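Local coordinates for protein NAD-dependent epimerase/dehydratase (Methanobrevibacter ruminantium, PDB 6DNT) that probably interconverts UDP-N-acetylglucosamine and its C4 epimer with the help of bound NAD, and also binds the bacterial cell-wall intermediate UDP-N-acetylmuramic acid, at residues Y125-N128 with N129-S133; I138-N142 with N143-K147. One frame throughout, in Å; residues are numbered along the deposited sequence.

Contact 1 of 2, residues Y125-N128 with N129-S133; sequences YNQN and NIDAS. With NAD (nicotinamide-adenine-dinucleotide), chain B.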
loop_
_atom_site.group_PDB
_atom_site.type_symbol
_atom_site.label_atom_id
_atom_site.label_comp_id
_atom_site.label_asym_id
_atom_site.label_seq_id
_atom_site.Cartn_x
_atom_site.Cartn_y
_atom_site.Cartn_z
ATOM N N TYR A 125 7.094 1.965 12.277
ATOM C CA TYR A 125 7.398 1.174 11.088
ATOM C C TYR A 125 6.879 1.848 9.804
ATOM O O TYR A 125 7.552 1.810 8.775
ATOM C CB TYR A 125 6.900 -0.265 11.245
ATOM C CG TYR A 125 7.884 -1.130 12.027
ATOM C CD1 TYR A 125 8.229 -0.825 13.336
ATOM C CD2 TYR A 125 8.480 -2.241 11.443
ATOM C CE1 TYR A 125 9.147 -1.609 14.037
ATOM C CE2 TYR A 125 9.393 -3.007 12.134
ATOM C CZ TYR A 125 9.722 -2.682 13.428
ATOM O OH TYR A 125 10.635 -3.444 14.130
ATOM N N ASN A 126 5.709 2.475 9.876
ATOM C CA ASN A 126 5.175 3.228 8.733
ATOM C C ASN A 126 6.113 4.380 8.309
ATOM O O ASN A 126 6.357 4.603 7.125
ATOM C CB ASN A 126 3.795 3.784 9.080
ATOM C CG ASN A 126 3.135 4.482 7.902
ATOM O OD1 ASN A 126 2.748 3.848 6.948
ATOM N ND2 ASN A 126 3.036 5.796 7.969
ATOM N N GLN A 127 6.620 5.107 9.295
ATOM C CA GLN A 127 7.557 6.200 9.037
ATOM C C GLN A 127 8.814 5.701 8.319
ATOM O O GLN A 127 9.252 6.304 7.337
ATOM C CB GLN A 127 7.878 6.926 10.352
ATOM C CG GLN A 127 6.661 7.681 10.872
ATOM C CD GLN A 127 6.723 8.075 12.339
ATOM O OE1 GLN A 127 5.888 8.855 12.822
ATOM N NE2 GLN A 127 7.688 7.540 13.052
ATOM N N ASN A 128 9.367 4.581 8.777
ATOM C CA ASN A 128 10.603 4.045 8.198
ATOM C C ASN A 128 10.416 3.295 6.887
ATOM O O ASN A 128 11.323 3.279 6.037
ATOM C CB ASN A 128 11.306 3.147 9.214
ATOM C CG ASN A 128 11.982 3.944 10.299
ATOM O OD1 ASN A 128 13.138 4.331 10.141
ATOM N ND2 ASN A 128 11.253 4.272 11.364
ATOM N N ASN A 129 9.265 2.657 6.728
ATOM C CA ASN A 129 9.066 1.726 5.631
ATOM C C ASN A 129 8.248 2.275 4.484
ATOM O O ASN A 129 8.484 1.876 3.356
ATOM C CB ASN A 129 8.489 0.415 6.135
ATOM C CG ASN A 129 9.440 -0.319 7.066
ATOM O OD1 ASN A 129 10.622 0.001 7.141
ATOM N ND2 ASN A 129 8.925 -1.318 7.773
ATOM N N ILE A 130 7.265 3.113 4.757
ATOM C CA ILE A 130 6.540 3.791 3.681
ATOM C C ILE A 130 7.037 5.219 3.497
ATOM O O ILE A 130 7.423 5.590 2.373
ATOM C CB ILE A 130 5.014 3.763 3.885
ATOM C CG1 ILE A 130 4.510 2.316 3.878
ATOM C CG2 ILE A 130 4.335 4.570 2.766
ATOM C CD1 ILE A 130 3.009 2.177 4.044
ATOM N N ASP A 131 6.995 6.035 4.560
ATOM C CA ASP A 131 7.269 7.472 4.405
ATOM C C ASP A 131 8.685 7.699 3.862
ATOM O O ASP A 131 8.881 8.441 2.890
ATOM C CB ASP A 131 7.085 8.271 5.698
ATOM C CG ASP A 131 5.672 8.234 6.246
ATOM O OD1 ASP A 131 4.708 7.870 5.528
ATOM O OD2 ASP A 131 5.516 8.604 7.439
ATOM N N ALA A 132 9.667 7.026 4.448
ATOM C CA ALA A 132 11.054 7.203 4.006
ATOM C C ALA A 132 11.270 6.685 2.595
ATOM O O ALA A 132 12.016 7.291 1.824
ATOM C CB ALA A 132 12.022 6.526 4.953
ATOM N N SER A 133 10.606 5.574 2.253
ATOM C CA SER A 133 10.706 5.004 0.921
ATOM C C SER A 133 10.135 5.992 -0.095
ATOM O O SER A 133 10.718 6.214 -1.163
ATOM C CB SER A 133 9.939 3.696 0.836
ATOM O OG SER A 133 10.535 2.721 1.675
HETATM P PA NAD B . 19.034 -5.084 8.217
HETATM O O1A NAD B . 20.315 -5.835 8.422
HETATM O O2A NAD B . 18.318 -4.560 9.413
HETATM O O5B NAD B . 19.379 -3.881 7.200
HETATM C C5B NAD B . 18.609 -2.681 7.176
HETATM C C4B NAD B . 19.611 -1.544 7.203
HETATM O O4B NAD B . 18.896 -0.314 7.066
HETATM C C3B NAD B . 20.377 -1.459 8.519
HETATM O O3B NAD B . 21.763 -1.338 8.233
HETATM C C2B NAD B . 19.802 -0.248 9.237
HETATM O O2B NAD B . 20.715 0.465 10.088
HETATM C C1B NAD B . 19.312 0.597 8.078
HETATM N N9A NAD B . 18.141 1.448 8.334
HETATM C C8A NAD B . 16.947 1.076 8.859
HETATM N N7A NAD B . 16.083 2.121 8.878
HETATM C C5A NAD B . 16.730 3.176 8.312
HETATM C C6A NAD B . 16.402 4.578 8.011
HETATM N N6A NAD B . 15.189 5.065 8.318
HETATM N N1A NAD B . 17.371 5.345 7.422
HETATM C C2A NAD B . 18.585 4.855 7.118
HETATM N N3A NAD B . 18.956 3.575 7.362
HETATM C C4A NAD B . 18.068 2.722 7.950
HETATM O O3 NAD B . 18.006 -5.980 7.360
HETATM P PN NAD B . 18.284 -6.925 6.120
HETATM O O1N NAD B . 19.609 -6.643 5.477
HETATM O O2N NAD B . 17.935 -8.336 6.506
HETATM O O5D NAD B . 17.105 -6.421 5.160
HETATM C C5D NAD B . 17.409 -5.586 4.037
HETATM C C4D NAD B . 16.128 -5.407 3.225
HETATM O O4D NAD B . 15.690 -6.682 2.751
HETATM C C3D NAD B . 14.982 -4.815 4.037
HETATM O O3D NAD B . 14.197 -3.925 3.224
HETATM C C2D NAD B . 14.173 -6.030 4.419
HETATM O O2D NAD B . 12.821 -5.700 4.706
HETATM C C1D NAD B . 14.340 -6.895 3.190
HETATM N N1N NAD B . 14.117 -8.329 3.399
HETATM C C2N NAD B . 14.951 -9.065 4.155
HETATM C C3N NAD B . 14.736 -10.428 4.330
HETATM C C7N NAD B . 15.627 -11.307 5.177
HETATM O O7N NAD B . 15.355 -12.499 5.262
HETATM N N7N NAD B . 16.662 -10.813 5.849
HETATM C C4N NAD B . 13.641 -11.006 3.682
HETATM C C5N NAD B . 12.787 -10.231 2.915
HETATM C C6N NAD B . 13.040 -8.879 2.798
HETATM O O HOH W 1 3.880 7.984 9.619
HETATM O O HOH W 2 12.081 1.632 3.850
#
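The ring of Y125 and the amide of N129 lie side by side one helical turn apart, their planes nearly perpendicular at 88°; ND2 of N129 approaches ring atom CD2 of Y125 obliquely, at 3.8 Å. Both polar ends of that amide are satisfied elsewhere, OD1 by the backbone N of L112 and ND2 by OE1 of Q180 on helix 176-195. A second pair of flat groups, the amide of N126 and the carboxylate of D131, is also turned almost at right angles. With CG anti to the backbone N (chi1 -175°), N126 swings its OD1 to within 3.4 Å of CD1 of I130, while water 1 joins its ND2 to OD2 of D131. Across the dimer interface, OD1 of N126 is hydrogen-bonded to OH of Y187 of the second subunit, and ND2 of N126 to OD1 of D131 of that subunit. The backbone widens here. N126 O accepts hydrogen bonds from two amides, I130 N at 2.9 Å and, more straight, D131 N at 3.0 Å, and A132 N reaches Q127 O, five residues back. Next to this turn N128 OD1 accepts a hydrogen bond from N6A of NAD at 2.8 Å, and R124 O holds N128 ND2. The arrangement is a pi-type turn within helix 122-142, lining the adenine end of the NAD pocket in a Rossmann-fold epimerase.

Contact 2 of 2, residues I138-N142 with N143-K147; sequences IACKN and NNIKK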
loop_
_atom_site.group_PDB
_atom_site.type_symbol
_atom_site.label_atom_id
_atom_site.label_comp_id
_atom_site.label_asym_id
_atom_site.label_seq_id
_atom_site.Cartn_x
_atom_site.Cartn_y
_atom_site.Cartn_z
ATOM N N ILE A 138 10.626 9.885 -4.555
ATOM C CA ILE A 138 10.437 11.251 -5.079
ATOM C C ILE A 138 11.779 11.819 -5.548
ATOM O O ILE A 138 11.901 12.339 -6.659
ATOM C CB ILE A 138 9.774 12.168 -4.028
ATOM C CG1 ILE A 138 8.313 11.740 -3.800
ATOM C CG2 ILE A 138 9.839 13.630 -4.470
ATOM C CD1 ILE A 138 7.697 12.296 -2.525
ATOM N N ALA A 139 12.798 11.682 -4.710
ATOM C CA ALA A 139 14.142 12.098 -5.104
ATOM C C ALA A 139 14.672 11.305 -6.303
ATOM O O ALA A 139 15.419 11.858 -7.102
ATOM C CB ALA A 139 15.095 11.997 -3.929
ATOM N N CYS A 140 14.310 10.021 -6.434
ATOM C CA CYS A 140 14.714 9.227 -7.597
ATOM C C CYS A 140 14.137 9.811 -8.883
ATOM O O CYS A 140 14.874 10.028 -9.856
ATOM C CB CYS A 140 14.275 7.769 -7.488
ATOM S SG CYS A 140 15.182 6.791 -6.262
ATOM N N LYS A 141 12.828 10.062 -8.892
ATOM C CA LYS A 141 12.198 10.543 -10.121
ATOM C C LYS A 141 12.623 11.977 -10.434
ATOM O O LYS A 141 12.818 12.309 -11.611
ATOM C CB LYS A 141 10.670 10.324 -10.138
ATOM C CG LYS A 141 9.838 11.116 -9.147
ATOM C CD LYS A 141 9.428 12.477 -9.676
ATOM C CE LYS A 141 8.483 13.178 -8.707
ATOM N NZ LYS A 141 8.171 14.570 -9.135
ATOM N N ASN A 142 12.835 12.796 -9.414
ATOM C CA ASN A 142 13.299 14.176 -9.643
ATOM C C ASN A 142 14.711 14.222 -10.197
ATOM O O ASN A 142 15.050 15.154 -10.921
ATOM C CB ASN A 142 13.229 15.023 -8.381
ATOM C CG ASN A 142 11.810 15.384 -7.987
ATOM O OD1 ASN A 142 10.899 15.426 -8.817
ATOM N ND2 ASN A 142 11.627 15.673 -6.725
ATOM N N ASN A 143 15.523 13.216 -9.880
ATOM C CA ASN A 143 16.892 13.147 -10.392
ATOM C C ASN A 143 17.085 12.259 -11.619
ATOM O O ASN A 143 18.220 12.047 -12.021
ATOM C CB ASN A 143 17.843 12.722 -9.268
ATOM C CG ASN A 143 18.073 13.823 -8.274
ATOM O OD1 ASN A 143 18.746 14.816 -8.557
ATOM N ND2 ASN A 143 17.547 13.640 -7.075
ATOM N N ASN A 144 15.998 11.726 -12.185
ATOM C CA ASN A 144 16.051 10.870 -13.372
ATOM C C ASN A 144 16.988 9.670 -13.182
ATOM O O ASN A 144 17.752 9.293 -14.079
ATOM C CB ASN A 144 16.435 11.704 -14.605
ATOM C CG ASN A 144 15.558 12.927 -14.759
ATOM O OD1 ASN A 144 14.388 12.808 -15.093
ATOM N ND2 ASN A 144 16.113 14.109 -14.485
ATOM N N ILE A 145 16.903 9.073 -11.992
ATOM C CA ILE A 145 17.632 7.845 -11.658
ATOM C C ILE A 145 17.240 6.770 -12.675
ATOM O O ILE A 145 16.057 6.623 -12.996
ATOM C CB ILE A 145 17.265 7.413 -10.208
ATOM C CG1 ILE A 145 17.896 8.383 -9.189
ATOM C CG2 ILE A 145 17.650 5.964 -9.901
ATOM C CD1 ILE A 145 19.402 8.482 -9.209
ATOM N N LYS A 146 18.230 6.053 -13.208
ATOM C CA LYS A 146 17.970 5.062 -14.261
ATOM C C LYS A 146 17.137 3.908 -13.748
ATOM O O LYS A 146 16.270 3.408 -14.458
ATOM C CB LYS A 146 19.265 4.523 -14.875
ATOM C CG LYS A 146 19.979 5.546 -15.739
ATOM C CD LYS A 146 21.367 5.056 -16.149
ATOM C CE LYS A 146 22.219 6.191 -16.707
ATOM N NZ LYS A 146 22.487 7.267 -15.707
ATOM N N LYS A 147 17.393 3.473 -12.514
ATOM C CA LYS A 147 16.607 2.381 -11.947
ATOM C C LYS A 147 16.668 2.379 -10.429
ATOM O O LYS A 147 17.729 2.638 -9.847
ATOM C CB LYS A 147 17.110 1.046 -12.468
ATOM C CG LYS A 147 16.127 -0.106 -12.296
ATOM C CD LYS A 147 15.646 -0.623 -13.626
ATOM C CE LYS A 147 14.927 -1.935 -13.473
ATOM N NZ LYS A 147 15.335 -2.899 -14.529
HETATM O O HOH W 3 11.196 12.421 -13.820
#
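N143 turns its side chain back on the helix it has just left, and ND2 donates to A139 O at 2.8 Å. The same oxygen also accepts a hydrogen bond from N143 N, at 3.1 Å, and the two donors reach it from opposite faces of the carbonyl plane. A chi1 of -73° sets CG beside the residue's own backbone N, which lets one asparagine supply both bonds. ND2 has a further acceptor in E97 O, so the amide ties the helix end to helix 96-99. This is the compact side of the contact. Here CB of C140 packs against CG1 of I145 at 4.0 Å, and both side chains also touch V106 of strand 105-108. Along the backbone of the same pair, I145 N donates to C140 O at 3.1 Å in an almost straight bond, 170° at the hydrogen.

The other side is looser and open to solvent, with the exposed N142 and N144 and water 3. N144 N lies above the carbonyl plane of K141 O, 3.3 Å away, and water 3 donates to that oxygen at 2.7 Å; its link to N144 OD1 is weak. Farther round this side, K141 NZ donates to OD1 of N142, whose ND2 is held by E97. An alanine in place of N143 would probably leave A139 O with the backbone amide alone and E97 O without this donor, weakening the tie between the two helices.

With positive phi at N144, the paired bonds from I145 N and N144 N form a Schellman motif, and the chain turns off toward strand 147-153. The chemistry implies a helix end at which the carbonyls of A139, C140 and K141 are met by backbone amides, an asparagine side chain and water, with C140 and I145 packed together against strand 105-108.

Both contacts belong to helix 122-142, contact 1 early in its course and contact 2 at its C-terminal end, with centres about 18 Å apart and no touch between them. Residues 125-133 are almost wholly buried, between the cofactor, helix 176-195 and the second subunit; residues 138-147 are only partly buried, with asparagines at the surface. Asparagine amides dominate both, yet to different ends: in contact 1 they turn outward to the cofactor, neighbouring elements and the other subunit, whereas in contact 2 N143 folds back on a carbonyl of its own helix while also reaching helix 96-99. A widened turn interrupts regular helical bonding in the first, and a Schellman motif ends it in the second.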